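Xaa-Pro Dipeptidase (PDB 2QS8) probably hydrolyses dipeptides or the C-terminal peptide bond of its substrates, as a metal-dependent peptidase of the amidohydrolase superfamily. Local coordinates at residues Gly14-Gly19 / Ile28-Asp33; Ile121-Ala126 / Pro135-Ala140; Pro153-Ala158 / Ser203-Gly208; Glu216-Val221 / Ala248-Ile253. All coordinates share one frame; numbering follows the deposited sequence.

Contact 1. Residues Gly14-Gly19 / Ile28-Asp33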
loop_
_atom_site.group_PDB
_atom_site.type_symbol
_atom_site.label_atom_id
_atom_site.label_comp_id
_atom_site.label_asym_id
_atom_site.label_seq_id
_atom_site.Cartn_x
_atom_site.Cartn_y
_atom_site.Cartn_z
ATOM N N GLY A 14 35.049 -28.289 -42.003
ATOM C CA GLY A 14 34.576 -29.108 -43.102
ATOM C C GLY A 14 33.322 -28.476 -43.650
ATOM O O GLY A 14 33.224 -28.186 -44.844
ATOM N N LYS A 15 32.362 -28.257 -42.760
ATOM C CA LYS A 15 31.105 -27.622 -43.116
ATOM C C LYS A 15 30.840 -26.487 -42.130
ATOM O O LYS A 15 31.340 -26.501 -41.000
ATOM C CB LYS A 15 29.965 -28.641 -43.100
ATOM C CG LYS A 15 30.105 -29.702 -44.180
ATOM C CD LYS A 15 28.800 -30.427 -44.408
ATOM C CE LYS A 15 28.882 -31.345 -45.620
ATOM N NZ LYS A 15 27.543 -31.929 -45.930
ATOM N N LEU A 16 30.070 -25.495 -42.560
ATOM C CA LEU A 16 29.792 -24.358 -41.700
ATOM C C LEU A 16 28.381 -23.799 -41.799
ATOM O O LEU A 16 27.937 -23.391 -42.873
ATOM C CB LEU A 16 30.781 -23.229 -41.990
ATOM C CG LEU A 16 30.499 -21.883 -41.302
ATOM C CD1 LEU A 16 30.801 -22.000 -39.816
ATOM C CD2 LEU A 16 31.358 -20.779 -41.917
ATOM N N ILE A 17 27.682 -23.803 -40.663
ATOM C CA ILE A 17 26.352 -23.223 -40.558
ATOM C C ILE A 17 26.684 -21.951 -39.775
ATOM O O ILE A 17 27.014 -22.015 -38.590
ATOM C CB ILE A 17 25.395 -24.129 -39.755
ATOM C CG1 ILE A 17 25.253 -25.482 -40.460
ATOM C CG2 ILE A 17 24.027 -23.466 -39.623
ATOM C CD1 ILE A 17 24.363 -26.464 -39.735
ATOM N N ASP A 18 26.625 -20.802 -40.438
ATOM C CA ASP A 18 26.995 -19.554 -39.789
ATOM C C ASP A 18 25.933 -18.810 -38.981
ATOM O O ASP A 18 26.265 -17.881 -38.252
ATOM C CB ASP A 18 27.644 -18.594 -40.804
ATOM C CG ASP A 18 26.654 -18.006 -41.802
ATOM O OD1 ASP A 18 25.437 -18.251 -41.695
ATOM O OD2 ASP A 18 27.107 -17.275 -42.708
ATOM N N GLY A 19 24.671 -19.206 -39.111
ATOM C CA GLY A 19 23.626 -18.543 -38.357
ATOM C C GLY A 19 22.787 -17.561 -39.146
ATOM O O GLY A 19 21.654 -17.280 -38.765
ATOM N N ILE A 28 35.567 -24.015 -44.972
ATOM C CA ILE A 28 35.783 -22.619 -44.618
ATOM C C ILE A 28 36.863 -22.469 -43.549
ATOM O O ILE A 28 37.054 -23.349 -42.716
ATOM C CB ILE A 28 34.457 -21.947 -44.121
ATOM C CG1 ILE A 28 33.621 -21.472 -45.313
ATOM C CG2 ILE A 28 34.757 -20.737 -43.254
ATOM C CD1 ILE A 28 32.824 -22.530 -45.982
ATOM N N SER A 29 37.579 -21.354 -43.598
ATOM C CA SER A 29 38.628 -21.060 -42.632
ATOM C C SER A 29 38.171 -19.925 -41.732
ATOM O O SER A 29 37.815 -18.846 -42.210
ATOM C CB SER A 29 39.923 -20.654 -43.336
ATOM O OG SER A 29 40.604 -21.786 -43.846
ATOM N N ILE A 30 38.171 -20.176 -40.430
ATOM C CA ILE A 30 37.764 -19.179 -39.450
ATOM C C ILE A 30 39.007 -18.800 -38.655
ATOM O O ILE A 30 39.730 -19.671 -38.180
ATOM C CB ILE A 30 36.698 -19.752 -38.495
ATOM C CG1 ILE A 30 35.536 -20.320 -39.312
ATOM C CG2 ILE A 30 36.211 -18.664 -37.546
ATOM C CD1 ILE A 30 34.538 -21.118 -38.500
ATOM N N VAL A 31 39.260 -17.503 -38.520
ATOM C CA VAL A 31 40.434 -17.057 -37.784
ATOM C C VAL A 31 40.023 -16.377 -36.494
ATOM O O VAL A 31 39.220 -15.444 -36.504
ATOM C CB VAL A 31 41.291 -16.084 -38.625
ATOM C CG1 VAL A 31 42.627 -15.858 -37.954
ATOM C CG2 VAL A 31 41.499 -16.641 -40.005
ATOM N N ILE A 32 40.575 -16.853 -35.384
ATOM C CA ILE A 32 40.264 -16.302 -34.073
ATOM C C ILE A 32 41.436 -15.512 -33.506
ATOM O O ILE A 32 42.566 -15.997 -33.462
ATOM C CB ILE A 32 39.884 -17.424 -33.089
ATOM C CG1 ILE A 32 38.601 -18.103 -33.562
ATOM C CG2 ILE A 32 39.712 -16.863 -31.691
ATOM C CD1 ILE A 32 38.281 -19.383 -32.829
ATOM N N ASP A 33 41.148 -14.286 -33.082
ATOM C CA ASP A 33 42.145 -13.397 -32.502
ATOM C C ASP A 33 41.587 -12.930 -31.155
ATOM O O ASP A 33 40.663 -12.112 -31.097
ATOM C CB ASP A 33 42.386 -12.211 -33.442
ATOM C CG ASP A 33 43.451 -11.261 -32.930
ATOM O OD1 ASP A 33 44.427 -11.727 -32.306
ATOM O OD2 ASP A 33 43.316 -10.044 -33.162
#
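L16 lies against two isoleucines, I28 and I30, with one of its methyl groups for each. The contact belongs to the small beta domain built from the chain ends, where strand 9-16 pairs antiparallel with strand 28-33. L16 is at the far end of its strand, just past a corner in the chain at G14 and K15. Its CG stands opposite the backbone N (chi1 172°), and this swings the fork of the side chain over toward strand 28-33. CD2 takes the I28 side of the fork. It is 3.7 Å from I28 CG2 and also close to the branch point, with I28 CB at 4.0 Å and I28 CG1 at 4.1 Å. At I28, chi1 (-83°) sets CG1 beside the backbone N and CG2 beside the carbonyl carbon, so that L16 CD2 meets CB and both branches. The two side chains cross at about a right angle. I30 behaves differently. Its chain is extended (chi2 170°), and it and L16 slant across each other, with I30 CD1 4.1 Å from L16 CD1. This is the looser of the two touches. The cluster is closed by other apolar residues: I375 packs on L16 and I30, V61 on L16, I40 on I28 and I37 on I30. Backbone hydrogen bonds L16 with Q25 and G14 with R27 pair the end of strand 9-16 with the chain just before 28-33. All three touching residues are buried and apolar, so the contact probably rests on close methyl packing in the core, with no directed polar bond across it.

Contact 2. Residues Ile121-Ala126 / Pro135-Ala140; sequences ISLRDA and PRIFAA
The beta-alpha-beta unit of strand 107-112, helix 119-128 and strand 136-139, part of the TIM barrel, brings I121, L123 and R124 of the helix onto I137 and A139 of the second strand. The axes of helix 121-126 and strand 136-139 run roughly antiparallel (149°) and approach to 8.0 Å. I121 CG1 touches A139 CB at 4.1 Å. L123 meets the far end of I137, with its CG 3.9 Å from I137 CD1. The stem of R124 lies along I137, side chain and carbonyl. Its CB is 3.8 Å from I137 CB, and its CG and CD each lie 3.1 Å from I137 O, so aliphatic carbons cover the carbonyl. A bend at chi3 (72°) then turns the guanidinium back toward its own helix. NE and NH2 both grip D125 OD1, side-on and in the guanidinium plane, with NE at 3.0 Å. They reach that oxygen from one face of the carboxylate. R124 NH1 makes a salt bridge to D191 and also bonds G189 O. D191 in turn accepts A139 N. With a leucine in place of R124, D125 and D191 would probably each lose a charged partner, and the tie from the helix to D191 would be broken. The contact thus joins a buried apolar layer to an ion-pair network. The same arginine serves both, packing by its stem and pairing by its head.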
loop_
_atom_site.group_PDB
_atom_site.type_symbol
_atom_site.label_atom_id
_atom_site.label_comp_id
_atom_site.label_asym_id
_atom_site.label_seq_id
_atom_site.Cartn_x
_atom_site.Cartn_y
_atom_site.Cartn_z
ATOM N N ILE A 121 22.297 -15.789 -10.635
ATOM C CA ILE A 121 23.037 -14.542 -10.525
ATOM C C ILE A 121 24.449 -14.812 -9.978
ATOM O O ILE A 121 25.441 -14.316 -10.518
ATOM C CB ILE A 121 22.304 -13.555 -9.610
ATOM C CG1 ILE A 121 21.053 -13.026 -10.328
ATOM C CG2 ILE A 121 23.240 -12.438 -9.179
ATOM C CD1 ILE A 121 20.063 -12.347 -9.416
ATOM N N SER A 122 24.536 -15.601 -8.913
ATOM C CA SER A 122 25.837 -15.923 -8.333
ATOM C C SER A 122 26.688 -16.776 -9.282
ATOM O O SER A 122 27.892 -16.578 -9.411
ATOM C CB SER A 122 25.662 -16.660 -7.003
ATOM O OG SER A 122 24.986 -15.850 -6.057
ATOM N N LEU A 123 26.054 -17.722 -9.957
ATOM C CA LEU A 123 26.777 -18.589 -10.869
ATOM C C LEU A 123 27.337 -17.769 -12.038
ATOM O O LEU A 123 28.497 -17.937 -12.433
ATOM C CB LEU A 123 25.850 -19.688 -11.380
ATOM C CG LEU A 123 26.512 -20.827 -12.153
ATOM C CD1 LEU A 123 27.632 -21.422 -11.300
ATOM C CD2 LEU A 123 25.476 -21.883 -12.515
ATOM N N ARG A 124 26.502 -16.879 -12.566
ATOM C CA ARG A 124 26.884 -16.007 -13.675
ATOM C C ARG A 124 28.118 -15.206 -13.291
ATOM O O ARG A 124 29.091 -15.171 -14.033
ATOM C CB ARG A 124 25.745 -15.035 -14.012
ATOM C CG ARG A 124 26.117 -13.969 -15.029
ATOM C CD ARG A 124 25.150 -12.793 -14.968
ATOM N NE ARG A 124 25.352 -11.983 -13.768
ATOM C CZ ARG A 124 24.451 -11.146 -13.265
ATOM N NH1 ARG A 124 23.268 -11.000 -13.851
ATOM N NH2 ARG A 124 24.738 -10.455 -12.172
ATOM N N ASP A 125 28.077 -14.571 -12.124
ATOM C CA ASP A 125 29.206 -13.767 -11.673
ATOM C C ASP A 125 30.477 -14.579 -11.470
ATOM O O ASP A 125 31.567 -14.096 -11.777
ATOM C CB ASP A 125 28.857 -13.008 -10.387
ATOM C CG ASP A 125 27.824 -11.907 -10.621
ATOM O OD1 ASP A 125 27.558 -11.559 -11.789
ATOM O OD2 ASP A 125 27.280 -11.382 -9.631
ATOM N N ALA A 126 30.338 -15.805 -10.961
ATOM C CA ALA A 126 31.489 -16.674 -10.730
ATOM C C ALA A 126 32.103 -17.078 -12.069
ATOM O O ALA A 126 33.320 -17.097 -12.228
ATOM C CB ALA A 126 31.072 -17.926 -9.947
ATOM N N PRO A 135 28.441 -21.540 -19.314
ATOM C CA PRO A 135 27.979 -20.710 -20.424
ATOM C C PRO A 135 27.830 -19.259 -19.985
ATOM O O PRO A 135 28.012 -18.938 -18.812
ATOM C CB PRO A 135 26.642 -21.340 -20.767
ATOM C CG PRO A 135 26.104 -21.660 -19.386
ATOM C CD PRO A 135 27.312 -22.238 -18.669
ATOM N N ARG A 136 27.528 -18.380 -20.932
ATOM C CA ARG A 136 27.297 -16.977 -20.604
ATOM C C ARG A 136 25.878 -17.010 -20.039
ATOM O O ARG A 136 24.955 -17.475 -20.710
ATOM C CB ARG A 136 27.332 -16.099 -21.856
ATOM C CG ARG A 136 28.697 -15.979 -22.509
ATOM C CD ARG A 136 28.607 -15.259 -23.858
ATOM N NE ARG A 136 29.849 -15.407 -24.611
ATOM C CZ ARG A 136 30.975 -14.748 -24.355
ATOM N NH1 ARG A 136 31.032 -13.872 -23.359
ATOM N NH2 ARG A 136 32.053 -14.978 -25.081
ATOM N N ILE A 137 25.708 -16.539 -18.811
ATOM C CA ILE A 137 24.395 -16.572 -18.189
ATOM C C ILE A 137 23.725 -15.217 -18.042
ATOM O O ILE A 137 24.335 -14.254 -17.595
ATOM C CB ILE A 137 24.459 -17.212 -16.784
ATOM C CG1 ILE A 137 24.997 -18.647 -16.876
ATOM C CG2 ILE A 137 23.067 -17.194 -16.141
ATOM C CD1 ILE A 137 25.116 -19.346 -15.518
ATOM N N PHE A 138 22.459 -15.159 -18.431
ATOM C CA PHE A 138 21.652 -13.963 -18.299
ATOM C C PHE A 138 20.494 -14.421 -17.418
ATOM O O PHE A 138 19.659 -15.246 -17.818
ATOM C CB PHE A 138 21.205 -13.473 -19.666
ATOM C CG PHE A 138 22.341 -12.972 -20.512
ATOM C CD1 PHE A 138 22.987 -13.811 -21.403
ATOM C CD2 PHE A 138 22.790 -11.656 -20.391
ATOM C CE1 PHE A 138 24.059 -13.355 -22.163
ATOM C CE2 PHE A 138 23.868 -11.191 -21.156
ATOM C CZ PHE A 138 24.497 -12.045 -22.040
ATOM N N ALA A 139 20.470 -13.890 -16.201
ATOM C CA ALA A 139 19.492 -14.300 -15.209
ATOM C C ALA A 139 18.384 -13.325 -14.880
ATOM O O ALA A 139 18.537 -12.109 -14.993
ATOM C CB ALA A 139 20.221 -14.693 -13.945
ATOM N N ALA A 140 17.260 -13.884 -14.452
ATOM C CA ALA A 140 16.100 -13.099 -14.077
ATOM C C ALA A 140 15.915 -13.125 -12.554
ATOM O O ALA A 140 15.066 -12.415 -12.010
ATOM C CB ALA A 140 14.867 -13.655 -14.760
#

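Contact 3. Residues Pro153-Ala158 / Ser203-Gly208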
loop_
_atom_site.group_PDB
_atom_site.type_symbol
_atom_site.label_atom_id
_atom_site.label_comp_id
_atom_site.label_asym_id
_atom_site.label_seq_id
_atom_site.Cartn_x
_atom_site.Cartn_y
_atom_site.Cartn_z
ATOM N N PRO A 153 6.661 -18.967 -3.960
ATOM C CA PRO A 153 7.423 -20.014 -3.280
ATOM C C PRO A 153 6.824 -20.558 -1.983
ATOM O O PRO A 153 7.395 -21.470 -1.388
ATOM C CB PRO A 153 8.777 -19.352 -3.057
ATOM C CG PRO A 153 8.387 -17.962 -2.728
ATOM C CD PRO A 153 7.306 -17.656 -3.778
ATOM N N THR A 154 5.696 -20.001 -1.535
ATOM C CA THR A 154 5.084 -20.484 -0.298
ATOM C C THR A 154 3.851 -21.342 -0.512
ATOM O O THR A 154 3.181 -21.716 0.449
ATOM C CB THR A 154 4.743 -19.327 0.679
ATOM O OG1 THR A 154 3.891 -18.368 0.046
ATOM C CG2 THR A 154 6.025 -18.653 1.153
ATOM N N ASN A 155 3.552 -21.658 -1.768
ATOM C CA ASN A 155 2.412 -22.524 -2.074
ATOM C C ASN A 155 2.715 -23.912 -1.514
ATOM O O ASN A 155 3.865 -24.236 -1.237
ATOM C CB ASN A 155 2.194 -22.648 -3.586
ATOM C CG ASN A 155 1.396 -21.489 -4.170
ATOM O OD1 ASN A 155 0.535 -20.912 -3.513
ATOM N ND2 ASN A 155 1.667 -21.166 -5.425
ATOM N N GLY A 156 1.677 -24.725 -1.358
ATOM C CA GLY A 156 1.852 -26.075 -0.853
ATOM C C GLY A 156 2.328 -26.165 0.586
ATOM O O GLY A 156 2.916 -27.169 0.989
ATOM N N LYS A 157 2.083 -25.124 1.368
ATOM C CA LYS A 157 2.514 -25.150 2.755
ATOM C C LYS A 157 1.366 -24.858 3.692
ATOM O O LYS A 157 0.575 -23.955 3.454
ATOM C CB LYS A 157 3.648 -24.152 2.987
ATOM C CG LYS A 157 4.925 -24.501 2.262
ATOM C CD LYS A 157 6.032 -23.542 2.650
ATOM C CE LYS A 157 7.331 -23.855 1.920
ATOM N NZ LYS A 157 7.744 -25.257 2.174
ATOM N N ALA A 158 1.266 -25.664 4.743
ATOM C CA ALA A 158 0.227 -25.498 5.743
ATOM C C ALA A 158 0.336 -24.098 6.332
ATOM O O ALA A 158 1.414 -23.510 6.384
ATOM C CB ALA A 158 0.378 -26.551 6.850
ATOM N N SER A 203 3.389 -26.285 -10.100
ATOM C CA SER A 203 3.181 -25.607 -8.831
ATOM C C SER A 203 2.065 -26.316 -8.080
ATOM O O SER A 203 1.121 -26.819 -8.694
ATOM C CB SER A 203 2.813 -24.137 -9.062
ATOM O OG SER A 203 1.688 -24.011 -9.911
ATOM N N VAL A 204 2.189 -26.385 -6.760
ATOM C CA VAL A 204 1.170 -27.026 -5.935
ATOM C C VAL A 204 0.082 -25.981 -5.741
ATOM O O VAL A 204 0.023 -25.303 -4.711
ATOM C CB VAL A 204 1.749 -27.458 -4.567
ATOM C CG1 VAL A 204 0.686 -28.180 -3.739
ATOM C CG2 VAL A 204 2.944 -28.364 -4.785
ATOM N N ALA A 205 -0.753 -25.837 -6.763
ATOM C CA ALA A 205 -1.841 -24.862 -6.760
ATOM C C ALA A 205 -2.973 -25.365 -7.662
ATOM O O ALA A 205 -2.742 -26.141 -8.578
ATOM C CB ALA A 205 -1.323 -23.506 -7.254
ATOM N N LYS A 206 -4.190 -24.910 -7.404
ATOM C CA LYS A 206 -5.340 -25.352 -8.182
ATOM C C LYS A 206 -5.278 -25.130 -9.699
ATOM O O LYS A 206 -5.405 -26.079 -10.465
ATOM C CB LYS A 206 -6.617 -24.710 -7.631
ATOM C CG LYS A 206 -7.902 -25.356 -8.123
ATOM C CD LYS A 206 -7.977 -26.811 -7.678
ATOM C CE LYS A 206 -9.215 -27.505 -8.245
ATOM N NZ LYS A 206 -9.252 -28.957 -7.890
ATOM N N SER A 207 -5.081 -23.886 -10.125
ATOM C CA SER A 207 -5.069 -23.573 -11.553
ATOM C C SER A 207 -3.761 -23.808 -12.293
ATOM O O SER A 207 -2.669 -23.662 -11.739
ATOM C CB SER A 207 -5.508 -22.123 -11.784
ATOM O OG SER A 207 -5.561 -21.820 -13.169
ATOM N N GLY A 208 -3.905 -24.171 -13.563
ATOM C CA GLY A 208 -2.758 -24.396 -14.414
ATOM C C GLY A 208 -2.730 -23.403 -15.566
ATOM O O GLY A 208 -1.842 -23.478 -16.416
#
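V204, the centre of an inverse gamma turn, meets N155 and G156 where two loops of the barrel domain come together. The loop holding 203-208 follows strand 192-196, and the loop holding 153-158 follows strand 145-146. S203 starts the turn. Its OG bonds ND1 of H150, a residue of the methionine pocket. V204 comes next and carries the contact. Its CG1 is trans to the backbone N (chi1 -178°) and sits 3.8 Å from G156 CA. G156 has positive phi, which favours glycine. A side chain there would also crowd V204 CB. V204 O lies 3.6 Å from N155 CB. A205 closes the turn with a weak backbone bond from its N to S203 O, at 2.9 Å. K301 NZ bonds the carbonyls of both S203 and A205, so one lysine holds both ends of the turn. Y186 of the second subunit packs on A205 and K206 and its OH bonds S207 N, while K187 NZ of that subunit bonds T154 OG1 of the first loop. N155 ND2, which makes weak hydrogen bonds to G148 O and G149 O, rests 4.2 Å from A205 CB.

Contact 4. Residues Glu216-Val221 / Ala248-Ile253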
loop_
_atom_site.group_PDB
_atom_site.type_symbol
_atom_site.label_atom_id
_atom_site.label_comp_id
_atom_site.label_asym_id
_atom_site.label_seq_id
_atom_site.Cartn_x
_atom_site.Cartn_y
_atom_site.Cartn_z
ATOM N N GLU A 216 -3.225 -3.783 -15.306
ATOM C CA GLU A 216 -2.492 -2.737 -14.595
ATOM C C GLU A 216 -1.185 -3.286 -13.993
ATOM O O GLU A 216 -0.146 -2.630 -14.039
ATOM C CB GLU A 216 -3.372 -2.163 -13.485
ATOM C CG GLU A 216 -2.678 -1.216 -12.522
ATOM C CD GLU A 216 -3.608 -0.754 -11.394
ATOM O OE1 GLU A 216 -4.246 -1.613 -10.746
ATOM O OE2 GLU A 216 -3.700 0.470 -11.149
ATOM N N GLU A 217 -1.239 -4.485 -13.430
ATOM C CA GLU A 217 -0.060 -5.085 -12.832
ATOM C C GLU A 217 1.004 -5.477 -13.868
ATOM O O GLU A 217 2.187 -5.223 -13.659
ATOM C CB GLU A 217 -0.444 -6.307 -11.979
ATOM C CG GLU A 217 -1.346 -5.984 -10.783
ATOM C CD GLU A 217 -1.829 -7.226 -10.034
ATOM O OE1 GLU A 217 -2.097 -8.266 -10.664
ATOM O OE2 GLU A 217 -1.965 -7.150 -8.800
ATOM N N VAL A 218 0.605 -6.083 -14.981
ATOM C CA VAL A 218 1.600 -6.462 -15.973
ATOM C C VAL A 218 2.118 -5.234 -16.717
ATOM O O VAL A 218 3.271 -5.210 -17.143
ATOM C CB VAL A 218 1.072 -7.553 -16.967
ATOM C CG1 VAL A 218 -0.152 -7.066 -17.722
ATOM C CG2 VAL A 218 2.175 -7.932 -17.932
ATOM N N ASP A 219 1.289 -4.203 -16.860
ATOM C CA ASP A 219 1.756 -2.974 -17.507
ATOM C C ASP A 219 2.880 -2.421 -16.616
ATOM O O ASP A 219 3.916 -1.971 -17.105
ATOM C CB ASP A 219 0.640 -1.914 -17.617
ATOM C CG ASP A 219 -0.368 -2.219 -18.725
ATOM O OD1 ASP A 219 -0.046 -3.020 -19.621
ATOM O OD2 ASP A 219 -1.482 -1.651 -18.708
ATOM N N ALA A 220 2.656 -2.473 -15.300
ATOM C CA ALA A 220 3.631 -1.986 -14.330
ATOM C C ALA A 220 4.949 -2.749 -14.432
ATOM O O ALA A 220 6.006 -2.180 -14.200
ATOM C CB ALA A 220 3.072 -2.091 -12.911
ATOM N N VAL A 221 4.874 -4.034 -14.784
ATOM C CA VAL A 221 6.066 -4.858 -14.936
ATOM C C VAL A 221 6.905 -4.321 -16.094
ATOM O O VAL A 221 8.112 -4.119 -15.961
ATOM C CB VAL A 221 5.711 -6.344 -15.250
ATOM C CG1 VAL A 221 6.967 -7.126 -15.574
ATOM C CG2 VAL A 221 4.982 -6.976 -14.080
ATOM N N ALA A 248 0.952 -5.654 -23.198
ATOM C CA ALA A 248 1.730 -4.789 -22.311
ATOM C C ALA A 248 3.110 -4.507 -22.896
ATOM O O ALA A 248 3.751 -3.515 -22.541
ATOM C CB ALA A 248 1.861 -5.418 -20.919
ATOM N N GLY A 249 3.568 -5.392 -23.778
ATOM C CA GLY A 249 4.859 -5.197 -24.415
ATOM C C GLY A 249 6.016 -6.051 -23.929
ATOM O O GLY A 249 7.171 -5.652 -24.071
ATOM N N VAL A 250 5.726 -7.220 -23.368
ATOM C CA VAL A 250 6.794 -8.079 -22.881
ATOM C C VAL A 250 7.612 -8.593 -24.073
ATOM O O VAL A 250 7.146 -8.562 -25.208
ATOM C CB VAL A 250 6.241 -9.256 -22.039
ATOM C CG1 VAL A 250 5.441 -8.714 -20.876
ATOM C CG2 VAL A 250 5.372 -10.161 -22.889
ATOM N N ASP A 251 8.836 -9.050 -23.807
ATOM C CA ASP A 251 9.732 -9.539 -24.847
ATOM C C ASP A 251 9.463 -10.962 -25.319
ATOM O O ASP A 251 9.654 -11.278 -26.496
ATOM C CB ASP A 251 11.178 -9.416 -24.367
ATOM C CG ASP A 251 11.565 -7.982 -24.086
ATOM O OD1 ASP A 251 11.887 -7.253 -25.047
ATOM O OD2 ASP A 251 11.520 -7.572 -22.905
ATOM N N SER A 252 9.012 -11.822 -24.417
ATOM C CA SER A 252 8.748 -13.194 -24.803
ATOM C C SER A 252 7.704 -13.908 -23.946
ATOM O O SER A 252 7.503 -13.592 -22.770
ATOM C CB SER A 252 10.058 -13.993 -24.792
ATOM O OG SER A 252 10.619 -14.050 -23.494
ATOM N N ILE A 253 7.029 -14.862 -24.576
ATOM C CA ILE A 253 6.025 -15.677 -23.925
ATOM C C ILE A 253 6.613 -17.089 -23.861
ATOM O O ILE A 253 7.053 -17.630 -24.880
ATOM C CB ILE A 253 4.716 -15.729 -24.742
ATOM C CG1 ILE A 253 4.058 -14.343 -24.806
ATOM C CG2 ILE A 253 3.785 -16.762 -24.143
ATOM C CD1 ILE A 253 3.735 -13.747 -23.454
#
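The first torsion of V218 (chi1 60°) puts CG1 between the backbone N and the carbonyl carbon, and both methyls, CG1 and CG2, then lie against A248. D219 uses a different setting. Its CG sits beside the backbone N (chi1 -76°), which brings the carboxylate round to the same alanine. A248 CB is thus held between two neighbours on helix 215-227. It is 3.9 Å from V218 CG2, 4.1 Å from V218 CG1 and 3.3 Å from D219 OD1. D219 OD1 is also 3.7 Å from A248 CA. That oxygen accepts a hydrogen bond from NE2 of Q215, one turn earlier on the helix. V250 adds a long touch, its CG1 4.5 Å from V218 CG2. The contact sets one barrel helix against the end of the next. Helix 239-248 stops here in a Schellman motif, and G249 takes the positive phi (104°) that the motif needs. The chain then enters strand 252-253 of the parallel barrel sheet. V250 also packs on V222 of helix 215-227, and on V232 and V234 of the strand before. On helix 215-227, E217 makes a salt bridge to R183 of the second subunit. The small methyl of A248 is consistent with the close approach of the helix end, with D219 and A248 CA atoms 5.1 Å apart. Packing is by methyl contacts plus the D219 carboxylate oxygen lying against the A248 methyl, with no polar bond across.

From the N terminus, contact 1 comes first and closes a short loop between strands 9-16 and 28-33 in the small beta domain. Contact 2 follows in the barrel, closing the short loop that connects helix 119-128 to strand 136-139. Contact 3 spans a longer stretch and joins two loops, and contact 4 then ties helix 215-227 to the end of helix 239-248. All four are in series: none nests in or crosses another. Contacts 1 and 2 reach the same mixed sheet, although their centres are 27 Å apart. Contacts 3 and 4 both touch the second subunit. Contact 1 lies across the chain's centre from both of them.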